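Local coordinates for protein thiosulfate reductase (Thermus thermophilus, PDB 2VPZ) that probably reduces polysulfide or thiosulfate, using a molybdenum centre with two pterin guanine dinucleotide cofactors and a [4Fe-4S] cluster, at residues 126-131 and 158-163; 268-273 and 292-297; 645-650 and 697-702. All blocks are in the same frame, centred on the assembly; numbering follows the deposited sequence.

Contact 1: residues 126-131 and 158-163; sequences KKMLEI and AAWGSP
The indole of Trp-160 reaches across from the end of helix 149-160 to Met-128 and Leu-129 on helix 117-134. Helix 149-160 belongs to the beta-alpha-beta crossover that joins parallel strands 141-144 and 165-166, and it ends in a Schellman motif with Gly-161 as C-prime residue. CB of Trp-160 points toward the other helix, and CG, anti to the backbone N (chi1 156°), carries the bicyclic ring out to it. On the pyrrole side NE1 donates to the carbonyl O of Pro-137, which fixes how the ring is turned, while CB of Ser-162 lies in the ring plane at the edge. The centroid of the six-membered ring of Trp-160 lies 4.1 Å from CE of Met-128, with that methyl almost exactly on the ring normal, a CH-pi contact. SD of Met-128 stands further back, 5.4 Å from the centroid of the same Trp-160 ring, in a Met-aromatic contact. Met-128 also rests on Phe-142 of the sheet, so it lies between Phe-142 and the indole. Around the far rim, CZ3 of Trp-160 has CD2 of Leu-129 beside it near the ring plane at 4.4 Å. At the tip, CH2 of Trp-160 comes to 3.5 Å from the backbone O of Met-128.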
loop_
_atom_site.group_PDB
_atom_site.type_symbol
_atom_site.label_atom_id
_atom_site.label_comp_id
_atom_site.label_asym_id
_atom_site.label_seq_id
_atom_site.Cartn_x
_atom_site.Cartn_y
_atom_site.Cartn_z
ATOM N N LYS A 126 12.064 41.794 57.290
ATOM C CA LYS A 126 12.182 43.203 57.699
ATOM C C LYS A 126 11.253 44.099 56.820
ATOM O O LYS A 126 10.442 44.876 57.348
ATOM C CB LYS A 126 13.650 43.678 57.600
ATOM C CG LYS A 126 14.073 44.806 58.563
ATOM C CD LYS A 126 14.182 46.165 57.854
ATOM C CE LYS A 126 15.296 47.050 58.446
ATOM N NZ LYS A 126 16.067 47.800 57.393
ATOM N N LYS A 127 11.364 43.949 55.496
ATOM C CA LYS A 127 10.573 44.677 54.477
ATOM C C LYS A 127 9.066 44.363 54.540
ATOM O O LYS A 127 8.218 45.264 54.406
ATOM C CB LYS A 127 11.090 44.377 53.055
ATOM C CG LYS A 127 12.164 45.334 52.519
ATOM C CD LYS A 127 11.536 46.640 52.011
ATOM C CE LYS A 127 12.527 47.811 52.055
ATOM N NZ LYS A 127 13.780 47.568 51.255
ATOM N N MET A 128 8.741 43.084 54.733
ATOM C CA MET A 128 7.359 42.613 54.827
ATOM C C MET A 128 6.644 43.198 56.055
ATOM O O MET A 128 5.450 43.532 55.993
ATOM C CB MET A 128 7.295 41.063 54.896
ATOM C CG MET A 128 7.726 40.289 53.642
ATOM S SD MET A 128 7.282 38.516 53.680
ATOM C CE MET A 128 5.462 38.599 53.586
ATOM N N LEU A 129 7.381 43.322 57.156
ATOM C CA LEU A 129 6.861 43.837 58.429
ATOM C C LEU A 129 6.538 45.343 58.358
ATOM O O LEU A 129 5.530 45.804 58.930
ATOM C CB LEU A 129 7.837 43.479 59.593
ATOM C CG LEU A 129 7.935 41.968 59.907
ATOM C CD1 LEU A 129 9.102 41.656 60.862
ATOM C CD2 LEU A 129 6.597 41.464 60.496
ATOM N N GLU A 130 7.361 46.085 57.621
ATOM C CA GLU A 130 7.175 47.521 57.392
ATOM C C GLU A 130 5.897 47.784 56.600
ATOM O O GLU A 130 5.169 48.735 56.908
ATOM C CB GLU A 130 8.360 48.134 56.645
ATOM C CG GLU A 130 9.669 48.217 57.407
ATOM C CD GLU A 130 10.825 48.680 56.525
ATOM O OE1 GLU A 130 10.540 49.036 55.362
ATOM O OE2 GLU A 130 11.987 48.682 56.988
ATOM N N ILE A 131 5.642 46.966 55.578
ATOM C CA ILE A 131 4.432 47.106 54.741
ATOM C C ILE A 131 3.191 46.822 55.611
ATOM O O ILE A 131 2.144 47.451 55.443
ATOM C CB ILE A 131 4.444 46.100 53.471
ATOM C CG1 ILE A 131 5.462 46.567 52.427
ATOM C CG2 ILE A 131 3.026 46.011 52.833
ATOM C CD1 ILE A 131 6.080 45.442 51.572
ATOM N N ALA A 158 -2.519 32.584 53.923
ATOM C CA ALA A 158 -3.605 32.558 54.893
ATOM C C ALA A 158 -3.072 32.674 56.341
ATOM O O ALA A 158 -3.664 33.356 57.173
ATOM C CB ALA A 158 -4.482 31.280 54.710
ATOM N N ALA A 159 -1.948 32.020 56.633
ATOM C CA ALA A 159 -1.332 32.092 57.959
ATOM C C ALA A 159 -0.832 33.520 58.217
ATOM O O ALA A 159 -0.713 33.963 59.366
ATOM C CB ALA A 159 -0.158 31.088 58.105
ATOM N N TRP A 160 -0.532 34.255 57.153
ATOM C CA TRP A 160 -0.083 35.634 57.287
ATOM C C TRP A 160 -1.273 36.637 57.291
ATOM O O TRP A 160 -1.161 37.738 57.832
ATOM C CB TRP A 160 0.975 35.967 56.210
ATOM C CG TRP A 160 1.117 37.427 55.863
ATOM C CD1 TRP A 160 0.343 38.140 54.978
ATOM C CD2 TRP A 160 2.085 38.365 56.385
ATOM N NE1 TRP A 160 0.776 39.444 54.919
ATOM C CE2 TRP A 160 1.840 39.611 55.763
ATOM C CE3 TRP A 160 3.142 38.270 57.310
ATOM C CZ2 TRP A 160 2.609 40.772 56.047
ATOM C CZ3 TRP A 160 3.915 39.425 57.601
ATOM C CH2 TRP A 160 3.641 40.653 56.960
ATOM N N GLY A 161 -2.403 36.251 56.713
ATOM C CA GLY A 161 -3.572 37.113 56.664
ATOM C C GLY A 161 -3.854 37.912 55.394
ATOM O O GLY A 161 -4.514 38.955 55.461
ATOM N N SER A 162 -3.357 37.470 54.242
ATOM C CA SER A 162 -3.612 38.162 52.962
ATOM C C SER A 162 -4.527 37.303 52.067
ATOM O O SER A 162 -4.224 36.123 51.835
ATOM C CB SER A 162 -2.295 38.480 52.190
ATOM O OG SER A 162 -2.541 39.188 50.976
ATOM N N PRO A 163 -5.684 37.857 51.602
ATOM C CA PRO A 163 -6.611 37.121 50.731
ATOM C C PRO A 163 -6.184 37.189 49.231
ATOM O O PRO A 163 -6.777 36.538 48.357
ATOM C CB PRO A 163 -7.964 37.788 50.980
ATOM C CG PRO A 163 -7.607 39.221 51.309
ATOM C CD PRO A 163 -6.240 39.154 52.005
#

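Contact 2: residues 268-273 and 292-297; sequences LIYEDL and HVKDFT
Tyr-270 meets Val-293 and Lys-294 where the end of helix 257-270, closed by a Schellman motif, comes up against the loop between helices 287-292 and 298-305. Along 268-273, Leu-268 comes first and packs on Ala-320 of helix 309-320. Next, CB of Ile-269 points toward the loop, and the side chain rests on Phe-286, Leu-289 and Lys-290, which precede the 292-297 loop. Tyr-270 makes the contact itself. CE1 of its ring lies 4.2 Å from CG1 of Val-293, an oblique apolar touch; His-266, one helical turn earlier, stacks on the ring, and its ND1 is hydrogen-bonded to the carbonyl O of Val-293. The phenol OH of Tyr-270 is hydrogen-bonded to the carbonyl O of Lys-290 and also sits 3.4 Å from CA of Lys-294. CG of Lys-294 is 3.6 Å from OH of Tyr-270; with CG anti to the backbone N (chi1 -176°), the lysine chain runs on past the tyrosine and its end leads away. Glu-271 turns instead to a salt bridge with Arg-317. Asp-272 then takes positive phi (62°) and breaks the helix, its carboxylate paired with Lys-276. Leu-273 completes the motif: its backbone N bonds back to O of Leu-268 at 3.0 Å.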
loop_
_atom_site.group_PDB
_atom_site.type_symbol
_atom_site.label_atom_id
_atom_site.label_comp_id
_atom_site.label_asym_id
_atom_site.label_seq_id
_atom_site.Cartn_x
_atom_site.Cartn_y
_atom_site.Cartn_z
ATOM N N LEU A 268 -31.812 17.334 20.337
ATOM C CA LEU A 268 -32.073 16.250 21.305
ATOM C C LEU A 268 -33.402 16.463 22.084
ATOM O O LEU A 268 -34.058 15.491 22.489
ATOM C CB LEU A 268 -30.890 16.063 22.290
ATOM C CG LEU A 268 -29.444 15.933 21.766
ATOM C CD1 LEU A 268 -28.428 16.129 22.918
ATOM C CD2 LEU A 268 -29.244 14.576 21.063
ATOM N N ILE A 269 -33.793 17.715 22.319
ATOM C CA ILE A 269 -35.050 18.009 23.009
ATOM C C ILE A 269 -36.248 17.939 22.020
ATOM O O ILE A 269 -37.201 17.193 22.250
ATOM C CB ILE A 269 -35.023 19.449 23.746
ATOM C CG1 ILE A 269 -34.198 19.388 25.033
ATOM C CG2 ILE A 269 -36.466 19.917 24.061
ATOM C CD1 ILE A 269 -33.867 20.763 25.674
ATOM N N TYR A 270 -36.168 18.657 20.900
ATOM C CA TYR A 270 -37.240 18.698 19.890
ATOM C C TYR A 270 -37.465 17.496 18.962
ATOM O O TYR A 270 -38.540 17.340 18.393
ATOM C CB TYR A 270 -37.173 19.988 19.059
ATOM C CG TYR A 270 -37.681 21.212 19.792
ATOM C CD1 TYR A 270 -37.003 21.702 20.913
ATOM C CD2 TYR A 270 -38.851 21.872 19.388
ATOM C CE1 TYR A 270 -37.468 22.817 21.627
ATOM C CE2 TYR A 270 -39.332 22.992 20.094
ATOM C CZ TYR A 270 -38.633 23.459 21.214
ATOM O OH TYR A 270 -39.084 24.548 21.921
ATOM N N GLU A 271 -36.442 16.668 18.763
ATOM C CA GLU A 271 -36.631 15.490 17.943
ATOM C C GLU A 271 -36.898 14.336 18.887
ATOM O O GLU A 271 -37.033 13.177 18.476
ATOM C CB GLU A 271 -35.454 15.189 17.030
ATOM C CG GLU A 271 -35.495 15.902 15.697
ATOM C CD GLU A 271 -34.437 15.390 14.748
ATOM O OE1 GLU A 271 -33.917 14.289 15.023
ATOM O OE2 GLU A 271 -34.136 16.070 13.745
ATOM N N ASP A 272 -36.931 14.667 20.165
ATOM C CA ASP A 272 -37.248 13.707 21.212
ATOM C C ASP A 272 -36.247 12.537 21.300
ATOM O O ASP A 272 -36.655 11.371 21.361
ATOM C CB ASP A 272 -38.666 13.200 20.927
ATOM C CG ASP A 272 -39.288 12.425 22.080
ATOM O OD1 ASP A 272 -39.235 12.939 23.217
ATOM O OD2 ASP A 272 -39.831 11.334 21.817
ATOM N N LEU A 273 -34.952 12.849 21.319
ATOM C CA LEU A 273 -33.886 11.835 21.370
ATOM C C LEU A 273 -33.227 11.695 22.747
ATOM O O LEU A 273 -32.474 10.743 22.983
ATOM C CB LEU A 273 -32.792 12.159 20.315
ATOM C CG LEU A 273 -33.277 12.298 18.853
ATOM C CD1 LEU A 273 -32.184 12.888 17.939
ATOM C CD2 LEU A 273 -33.758 10.933 18.320
ATOM N N HIS A 292 -36.412 28.001 26.205
ATOM C CA HIS A 292 -35.268 28.898 25.910
ATOM C C HIS A 292 -34.717 28.619 24.505
ATOM O O HIS A 292 -34.470 29.518 23.697
ATOM C CB HIS A 292 -34.078 28.632 26.915
ATOM C CG HIS A 292 -32.904 29.556 26.800
ATOM N ND1 HIS A 292 -31.699 29.181 26.269
ATOM C CD2 HIS A 292 -32.749 30.825 27.195
ATOM C CE1 HIS A 292 -30.855 30.186 26.334
ATOM N NE2 HIS A 292 -31.473 31.202 26.895
ATOM N N VAL A 293 -34.542 27.337 24.234
ATOM C CA VAL A 293 -33.963 26.800 23.017
ATOM C C VAL A 293 -34.887 26.590 21.787
ATOM O O VAL A 293 -34.504 25.950 20.791
ATOM C CB VAL A 293 -33.252 25.447 23.412
ATOM C CG1 VAL A 293 -33.626 24.324 22.445
ATOM C CG2 VAL A 293 -31.736 25.654 23.530
ATOM N N LYS A 294 -36.083 27.164 21.849
ATOM C CA LYS A 294 -37.108 27.039 20.807
ATOM C C LYS A 294 -36.719 27.415 19.348
ATOM O O LYS A 294 -36.924 26.638 18.399
ATOM C CB LYS A 294 -38.368 27.829 21.221
ATOM C CG LYS A 294 -39.571 27.712 20.280
ATOM C CD LYS A 294 -40.477 28.943 20.356
ATOM C CE LYS A 294 -41.923 28.625 19.947
ATOM N NZ LYS A 294 -42.043 28.109 18.542
ATOM N N ASP A 295 -36.141 28.601 19.187
ATOM C CA ASP A 295 -35.709 29.139 17.893
ATOM C C ASP A 295 -34.250 28.833 17.474
ATOM O O ASP A 295 -33.867 29.102 16.328
ATOM C CB ASP A 295 -35.937 30.673 17.847
ATOM C CG ASP A 295 -37.421 31.083 17.948
ATOM O OD1 ASP A 295 -38.197 30.746 17.025
ATOM O OD2 ASP A 295 -37.782 31.749 18.951
ATOM N N PHE A 296 -33.429 28.294 18.374
ATOM C CA PHE A 296 -32.038 27.965 18.026
ATOM C C PHE A 296 -32.002 26.639 17.251
ATOM O O PHE A 296 -31.721 25.574 17.801
ATOM C CB PHE A 296 -31.148 27.871 19.275
ATOM C CG PHE A 296 -31.209 29.087 20.168
ATOM C CD1 PHE A 296 -31.369 28.941 21.554
ATOM C CD2 PHE A 296 -31.118 30.372 19.632
ATOM C CE1 PHE A 296 -31.438 30.061 22.403
ATOM C CE2 PHE A 296 -31.187 31.515 20.464
ATOM C CZ PHE A 296 -31.350 31.355 21.857
ATOM N N THR A 297 -32.286 26.719 15.962
ATOM C CA THR A 297 -32.343 25.569 15.059
ATOM C C THR A 297 -31.072 25.327 14.220
ATOM O O THR A 297 -30.214 26.223 14.118
ATOM C CB THR A 297 -33.548 25.755 14.059
ATOM O OG1 THR A 297 -33.296 25.075 12.834
ATOM C CG2 THR A 297 -33.784 27.259 13.783
#

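Contact 3: residues 645-650 and 697-702; sequences PENEVW and HGFGHK. With MGD (2-amino-5,6-dimercapto-7-methyl-3,7,8a,9-tetrahydro-8-oxa-1,3,9,10-tetraaza-anthracen-4-one guanosine dinucleotide), chain H.
Phe-699 lies against the backbone of Glu-646 and Asn-647, inside the C-terminal cofactor-binding domain, whose family belongs to the double-psi beta-barrel clan. The tight part is a ring on a peptide: N of Asn-647 stands 4.0 Å above the centre of the Phe-699 ring, and C of Glu-646 lies over the same face nearer the rim. CA of Glu-646 closes to 3.6 Å from CE2 of Phe-699. The Asn-647 side chain takes the cramped setting between its own N and C (chi1 51°), which lays its amide alongside the phenylalanine; CB of Asn-647 is 3.9 Å from CD1 of Phe-699. His-629 adds an edge-to-face ring contact.

The looser side is the ring of Pro-645 and the side chain of Glu-646, both residues partly exposed. The CA-CB bond of Glu-646 points away from the loop, and its carboxylate is held by Tyr-666 and Arg-681.

Two residues before Phe-699, the imidazole of His-697 has the pterin of MGD over one face, N18 3.4 Å from ND1 of His-697 and toward the ring's rim; the hydrogen bond between ND1 and Asp-716 fixes the imidazole's rotation. NZ of Lys-702 bonds O of Gly-700 at 2.9 Å and pairs with Glu-677.

No hydrogen bond crosses between the two segments, so the join is probably mostly van der Waals packing, with the 646-647 peptide over the phenyl face.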
loop_
_atom_site.group_PDB
_atom_site.type_symbol
_atom_site.label_atom_id
_atom_site.label_comp_id
_atom_site.label_asym_id
_atom_site.label_seq_id
_atom_site.Cartn_x
_atom_site.Cartn_y
_atom_site.Cartn_z
ATOM N N PRO A 645 13.323 23.691 18.380
ATOM C CA PRO A 645 14.086 24.922 18.555
ATOM C C PRO A 645 13.375 26.238 18.278
ATOM O O PRO A 645 13.915 27.313 18.560
ATOM C CB PRO A 645 15.312 24.695 17.653
ATOM C CG PRO A 645 14.850 23.621 16.611
ATOM C CD PRO A 645 13.364 23.351 16.969
ATOM N N GLU A 646 12.196 26.169 17.682
ATOM C CA GLU A 646 11.432 27.384 17.383
ATOM C C GLU A 646 9.976 27.085 17.032
ATOM O O GLU A 646 9.630 25.925 16.716
ATOM C CB GLU A 646 12.055 28.180 16.215
ATOM C CG GLU A 646 12.349 27.295 14.949
ATOM C CD GLU A 646 12.601 28.064 13.621
ATOM O OE1 GLU A 646 12.585 29.310 13.640
ATOM O OE2 GLU A 646 12.802 27.412 12.563
ATOM N N ASN A 647 9.116 28.094 17.141
ATOM C CA ASN A 647 7.776 27.941 16.724
ATOM C C ASN A 647 7.685 28.407 15.300
ATOM O O ASN A 647 8.638 28.966 14.700
ATOM C CB ASN A 647 6.660 28.548 17.639
ATOM C CG ASN A 647 6.884 30.004 18.034
ATOM O OD1 ASN A 647 6.024 30.608 18.695
ATOM N ND2 ASN A 647 8.030 30.574 17.655
ATOM N N GLU A 648 6.502 28.152 14.752
ATOM C CA GLU A 648 6.275 28.303 13.336
ATOM C C GLU A 648 4.765 28.873 13.187
ATOM O O GLU A 648 3.850 28.375 13.844
ATOM C CB GLU A 648 6.598 26.801 12.883
ATOM C CG GLU A 648 7.935 26.083 13.674
ATOM C CD GLU A 648 7.656 24.872 14.676
ATOM O OE1 GLU A 648 6.516 24.360 14.695
ATOM O OE2 GLU A 648 8.594 24.408 15.448
ATOM N N VAL A 649 4.527 29.960 12.421
ATOM C CA VAL A 649 3.156 30.556 12.225
ATOM C C VAL A 649 2.367 29.791 11.147
ATOM O O VAL A 649 2.847 29.675 10.022
ATOM C CB VAL A 649 3.127 32.089 11.699
ATOM C CG1 VAL A 649 1.806 32.782 12.158
ATOM C CG2 VAL A 649 4.337 32.883 12.131
ATOM N N TRP A 650 1.173 29.299 11.478
ATOM C CA TRP A 650 0.319 28.564 10.533
ATOM C C TRP A 650 -0.639 29.548 9.787
ATOM O O TRP A 650 -1.441 30.230 10.432
ATOM C CB TRP A 650 -0.544 27.498 11.251
ATOM C CG TRP A 650 0.195 26.379 12.026
ATOM C CD1 TRP A 650 1.402 26.482 12.659
ATOM C CD2 TRP A 650 -0.238 25.014 12.209
ATOM N NE1 TRP A 650 1.752 25.271 13.206
ATOM C CE2 TRP A 650 0.770 24.351 12.944
ATOM C CE3 TRP A 650 -1.368 24.284 11.804
ATOM C CZ2 TRP A 650 0.668 22.983 13.315
ATOM C CZ3 TRP A 650 -1.472 22.915 12.171
ATOM C CH2 TRP A 650 -0.449 22.289 12.910
ATOM N N HIS A 697 2.429 28.573 22.166
ATOM C CA HIS A 697 2.717 29.463 23.344
ATOM C C HIS A 697 4.045 29.146 24.063
ATOM O O HIS A 697 4.424 27.986 24.181
ATOM C CB HIS A 697 1.596 29.394 24.447
ATOM C CG HIS A 697 1.969 29.899 25.796
ATOM N ND1 HIS A 697 2.309 31.202 26.015
ATOM C CD2 HIS A 697 2.164 29.265 26.958
ATOM C CE1 HIS A 697 2.719 31.355 27.251
ATOM N NE2 HIS A 697 2.639 30.184 27.853
ATOM N N GLY A 698 4.756 30.159 24.569
ATOM C CA GLY A 698 6.013 29.930 25.283
ATOM C C GLY A 698 7.361 30.230 24.642
ATOM O O GLY A 698 8.405 29.901 25.205
ATOM N N PHE A 699 7.384 30.798 23.444
ATOM C CA PHE A 699 8.666 31.152 22.802
ATOM C C PHE A 699 8.802 32.689 22.857
ATOM O O PHE A 699 7.964 33.350 23.488
ATOM C CB PHE A 699 8.772 30.640 21.352
ATOM C CG PHE A 699 9.065 29.145 21.231
ATOM C CD1 PHE A 699 8.029 28.213 21.298
ATOM C CD2 PHE A 699 10.377 28.679 21.056
ATOM C CE1 PHE A 699 8.289 26.832 21.195
ATOM C CE2 PHE A 699 10.670 27.316 20.948
ATOM C CZ PHE A 699 9.620 26.382 21.019
ATOM N N GLY A 700 9.838 33.259 22.244
ATOM C CA GLY A 700 10.033 34.704 22.294
ATOM C C GLY A 700 10.627 35.260 23.575
ATOM O O GLY A 700 10.344 36.407 23.942
ATOM N N HIS A 701 11.440 34.486 24.283
ATOM C CA HIS A 701 12.061 34.973 25.531
ATOM C C HIS A 701 13.058 36.127 25.284
ATOM O O HIS A 701 13.785 36.098 24.276
ATOM C CB HIS A 701 12.883 33.830 26.274
ATOM C CG HIS A 701 12.105 32.679 26.798
ATOM N ND1 HIS A 701 11.818 32.512 28.120
ATOM C CD2 HIS A 701 11.569 31.627 26.174
ATOM C CE1 HIS A 701 11.123 31.408 28.291
ATOM N NE2 HIS A 701 10.956 30.847 27.114
ATOM N N LYS A 702 13.041 37.144 26.152
ATOM C CA LYS A 702 14.076 38.186 26.122
ATOM C C LYS A 702 14.701 37.934 27.527
ATOM O O LYS A 702 14.317 38.540 28.525
ATOM C CB LYS A 702 13.559 39.629 26.046
ATOM C CG LYS A 702 12.055 39.792 25.932
ATOM C CD LYS A 702 11.576 39.901 24.484
ATOM C CE LYS A 702 10.038 39.893 24.383
ATOM N NZ LYS A 702 9.541 39.095 23.200
HETATM P PB MGD H . 5.572 28.369 32.944
HETATM O O1B MGD H . 5.820 29.192 31.717
HETATM O O2B MGD H . 6.031 26.944 32.978
HETATM O O3B MGD H . 4.012 28.633 33.259
HETATM O O3A MGD H . 1.612 29.153 33.771
HETATM P PA MGD H . 3.015 28.933 34.501
HETATM O O1A MGD H . 3.150 27.675 35.344
HETATM O O2A MGD H . 3.381 30.258 35.069
HETATM O "O5'" MGD H . 6.270 29.044 34.174
HETATM C "C5'" MGD H . 6.859 28.276 35.224
HETATM C "C4'" MGD H . 7.814 29.217 35.958
HETATM O "O4'" MGD H . 8.141 28.430 37.099
HETATM C "C3'" MGD H . 9.117 29.502 35.258
HETATM O "O3'" MGD H . 9.589 30.741 35.805
HETATM C "C2'" MGD H . 9.984 28.316 35.708
HETATM O "O2'" MGD H . 11.327 28.700 35.578
HETATM C "C1'" MGD H . 9.566 28.115 37.166
HETATM N N9 MGD H . 9.776 26.765 37.813
HETATM C C8 MGD H . 9.690 25.574 37.217
HETATM N N7 MGD H . 9.887 24.534 38.059
HETATM C C5 MGD H . 10.066 25.051 39.294
HETATM C C6 MGD H . 10.279 24.528 40.717
HETATM O O6 MGD H . 10.397 23.281 40.983
HETATM N N1 MGD H . 10.378 25.486 41.697
HETATM C C2 MGD H . 10.297 26.834 41.472
HETATM N N2 MGD H . 10.404 27.771 42.464
HETATM N N3 MGD H . 10.085 27.304 40.235
HETATM C C4 MGD H . 9.980 26.524 39.109
HETATM C C10 MGD H . 0.709 28.044 33.471
HETATM C C11 MGD H . -0.596 28.633 33.055
HETATM O O11 MGD H . -0.274 29.689 32.149
HETATM C C12 MGD H . -1.607 27.718 32.469
HETATM S S12 MGD H . -2.035 26.237 33.218
HETATM C C13 MGD H . -2.296 28.032 31.370
HETATM S S13 MGD H . -3.413 27.074 30.596
HETATM C C14 MGD H . -2.240 29.270 30.658
HETATM N N15 MGD H . -1.654 29.019 29.310
HETATM C C16 MGD H . -1.344 30.166 28.620
HETATM C C17 MGD H . -1.292 30.333 27.165
HETATM O O17 MGD H . -1.498 29.347 26.396
HETATM N N18 MGD H . -1.038 31.550 26.681
HETATM C C19 MGD H . -0.821 32.627 27.460
HETATM N N19 MGD H . -0.494 33.847 26.936
HETATM N N20 MGD H . -0.890 32.530 28.790
HETATM C C21 MGD H . -1.110 31.382 29.422
HETATM N N22 MGD H . -1.099 31.329 30.758
HETATM C C23 MGD H . -1.465 30.199 31.541
#

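From the N terminus the three contacts follow one another in series; none nests in or crosses another. Contact 1 closes a loop of 26 residues, bringing helix 117-134 beside helix 149-160, with strand 141-144 in between along the chain. Contact 2 comes next and closes the shortest loop, 18 residues, binding the end of helix 257-270 to the loop just after helix 287-292; its centre is about 55 Å from that of contact 1. Contact 3 spans 46 residues near the C terminus, tying the approach to strand 648-650 to the loop leaving strand 692-696, two strands that are themselves backbone-bonded through Trp-650 and Tyr-694. Here alone a segment touches the cofactor.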